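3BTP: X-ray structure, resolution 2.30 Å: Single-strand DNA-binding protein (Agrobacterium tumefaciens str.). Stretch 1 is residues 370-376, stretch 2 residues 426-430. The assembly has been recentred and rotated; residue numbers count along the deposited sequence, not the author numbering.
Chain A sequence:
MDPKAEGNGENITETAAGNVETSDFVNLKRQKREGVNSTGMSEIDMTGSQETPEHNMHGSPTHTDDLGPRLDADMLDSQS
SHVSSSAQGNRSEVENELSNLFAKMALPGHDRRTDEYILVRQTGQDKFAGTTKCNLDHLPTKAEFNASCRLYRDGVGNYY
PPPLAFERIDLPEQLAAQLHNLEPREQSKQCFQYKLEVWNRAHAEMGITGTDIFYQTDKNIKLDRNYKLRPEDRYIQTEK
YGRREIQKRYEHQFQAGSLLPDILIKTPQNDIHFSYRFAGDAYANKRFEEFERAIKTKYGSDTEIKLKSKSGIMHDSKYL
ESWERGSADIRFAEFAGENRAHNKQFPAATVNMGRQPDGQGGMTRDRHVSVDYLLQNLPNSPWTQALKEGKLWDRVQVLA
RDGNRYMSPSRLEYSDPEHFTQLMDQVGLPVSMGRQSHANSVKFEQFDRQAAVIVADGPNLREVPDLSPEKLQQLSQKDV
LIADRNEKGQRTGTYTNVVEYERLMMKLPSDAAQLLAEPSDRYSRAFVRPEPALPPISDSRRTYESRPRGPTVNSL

Stretch 1, residues 370-376: SVDYLLQ
Stretch 2 (426-430) QVGLP

The first turns of one helix pack against the end of another and the turn that follows it. Ser370 (phi/psi -48/129) is the N-cap residue, and Val371 (-66/-47) to Gln376 are helical. Backbone hydrogen bonds define the turns: Leu374 N to Ser370 O at 3.2 Å, Leu375 N to Val371 O at 2.8 Å, and Gln376 N to Asp372 O at 2.9 Å. In the second stretch, Gln426 and Val427 (-86/-16) finish a helix. Gly428 leaves it with phi/psi 89/25, and Leu429 (-103/148) and Pro430 (-80/136) run extended.

The register is set by Asp372 and Val427, whose CA atoms lie 5.7 Å apart. No hydrogen bond crosses the contact; it is van der Waals packing, and 225 Å² is buried, both sides summed.

Val371 and Leu375, one helical turn apart, both point CA-to-CB toward the second stretch. Val371 is t (chi1 167°), which places CG1 4.0 Å from Val427 CG2 and 3.9 Å from Leu429 CG, so one methyl touches both side chains. The CA-to-CB bond of Val427 runs sideways, with chi1 at 91°, between wells. Its CG2 also lies 3.9 Å from Asp372 N and 4.2 Å from Asp372 CB. The CA-to-CB bond of Leu429 is also sideways, but chi1 -71° (m) and chi2 174° (t) bring its end nearer. These three buried, branched apolar side chains need no hydrogen-bond partner.

Leu375, partly exposed, has chi1 -92°, between wells, and chi2 54° (p). This sets CD2 3.5 Å from Val427 O and 3.6 Å from Gly428 O, so the methyl packs on backbone. A CB on Gly428 would sit 3.1 Å from Leu375 CD2 and jam against Val427 O; the backbone angles alone call for glycine.

Asp372 is t (chi1 175°, chi2 69°); its OD2 is hydrogen-bonded elsewhere in the structure.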

# COMPACT_ATOMS: atom_id res chain seq x y z
N SER A 370 -11.04 -3.96 -1.66
CA SER A 370 -11.52 -2.90 -2.54
C SER A 370 -11.33 -3.25 -4.02
O SER A 370 -10.23 -3.59 -4.44
CB SER A 370 -10.72 -1.65 -2.22
OG SER A 370 -11.06 -0.64 -3.12
N VAL A 371 -12.37 -3.12 -4.81
CA VAL A 371 -12.30 -3.36 -6.24
C VAL A 371 -11.43 -2.37 -7.05
O VAL A 371 -10.70 -2.76 -7.93
CB VAL A 371 -13.79 -3.42 -6.83
CG1 VAL A 371 -13.84 -3.34 -8.34
CG2 VAL A 371 -14.59 -4.69 -6.27
N ASP A 372 -11.61 -1.08 -6.79
CA ASP A 372 -10.76 -0.03 -7.25
C ASP A 372 -9.24 -0.27 -7.05
O ASP A 372 -8.44 -0.17 -8.00
CB ASP A 372 -11.16 1.23 -6.51
CG ASP A 372 -10.24 2.40 -6.82
OD1 ASP A 372 -10.30 2.88 -7.97
OD2 ASP A 372 -9.43 2.82 -5.92
N TYR A 373 -8.83 -0.54 -5.82
CA TYR A 373 -7.48 -1.01 -5.52
C TYR A 373 -7.02 -2.14 -6.49
O TYR A 373 -5.98 -2.07 -7.14
CB TYR A 373 -7.38 -1.46 -4.03
CG TYR A 373 -6.00 -1.85 -3.61
CD1 TYR A 373 -5.06 -0.88 -3.18
CD2 TYR A 373 -5.60 -3.16 -3.68
CE1 TYR A 373 -3.74 -1.24 -2.80
CE2 TYR A 373 -4.28 -3.53 -3.34
CZ TYR A 373 -3.37 -2.58 -2.92
OH TYR A 373 -2.12 -3.05 -2.57
N LEU A 374 -7.80 -3.20 -6.53
CA LEU A 374 -7.49 -4.30 -7.38
C LEU A 374 -7.36 -3.96 -8.87
O LEU A 374 -6.36 -4.31 -9.50
CB LEU A 374 -8.49 -5.41 -7.12
CG LEU A 374 -8.22 -6.85 -7.54
CD1 LEU A 374 -6.98 -7.49 -6.82
CD2 LEU A 374 -9.52 -7.66 -7.30
N LEU A 375 -8.35 -3.29 -9.42
CA LEU A 375 -8.38 -2.95 -10.83
C LEU A 375 -7.33 -1.91 -11.26
O LEU A 375 -6.85 -1.97 -12.40
CB LEU A 375 -9.77 -2.43 -11.23
CG LEU A 375 -10.77 -3.47 -11.76
CD1 LEU A 375 -11.04 -4.71 -10.84
CD2 LEU A 375 -12.06 -2.77 -12.09
N GLN A 376 -7.00 -0.97 -10.36
CA GLN A 376 -6.00 0.06 -10.63
C GLN A 376 -4.61 -0.56 -10.60
O GLN A 376 -3.72 -0.26 -11.41
CB GLN A 376 -6.09 1.24 -9.58
CG GLN A 376 -6.06 2.67 -10.23
CD GLN A 376 -4.82 3.52 -9.85
OE1 GLN A 376 -4.89 4.33 -8.94
NE2 GLN A 376 -3.68 3.33 -10.56
N GLN A 426 -17.99 4.16 -12.16
CA GLN A 426 -16.86 4.77 -11.47
C GLN A 426 -15.89 3.71 -11.05
O GLN A 426 -14.70 3.91 -11.11
CB GLN A 426 -17.34 5.53 -10.22
CG GLN A 426 -16.31 6.50 -9.59
CD GLN A 426 -16.95 7.43 -8.50
OE1 GLN A 426 -17.66 6.94 -7.57
NE2 GLN A 426 -16.70 8.77 -8.61
N VAL A 427 -16.39 2.58 -10.60
CA VAL A 427 -15.48 1.56 -10.08
C VAL A 427 -14.92 0.62 -11.17
O VAL A 427 -13.94 -0.09 -10.92
CB VAL A 427 -16.12 0.81 -8.87
CG1 VAL A 427 -16.91 -0.45 -9.34
CG2 VAL A 427 -15.03 0.49 -7.87
N GLY A 428 -15.53 0.60 -12.35
CA GLY A 428 -15.07 -0.27 -13.45
C GLY A 428 -15.65 -1.67 -13.51
O GLY A 428 -15.06 -2.57 -14.09
N LEU A 429 -16.83 -1.86 -12.95
CA LEU A 429 -17.51 -3.13 -13.02
C LEU A 429 -18.63 -3.07 -14.05
O LEU A 429 -19.22 -1.97 -14.28
CB LEU A 429 -18.03 -3.57 -11.63
CG LEU A 429 -16.95 -4.01 -10.61
CD1 LEU A 429 -17.59 -4.26 -9.31
CD2 LEU A 429 -16.17 -5.27 -11.00
N PRO A 430 -18.90 -4.21 -14.72
CA PRO A 430 -20.02 -4.22 -15.69
C PRO A 430 -21.39 -4.36 -14.99
O PRO A 430 -21.53 -5.14 -14.06
CB PRO A 430 -19.69 -5.40 -16.60
CG PRO A 430 -19.01 -6.42 -15.60
CD PRO A 430 -18.21 -5.53 -14.63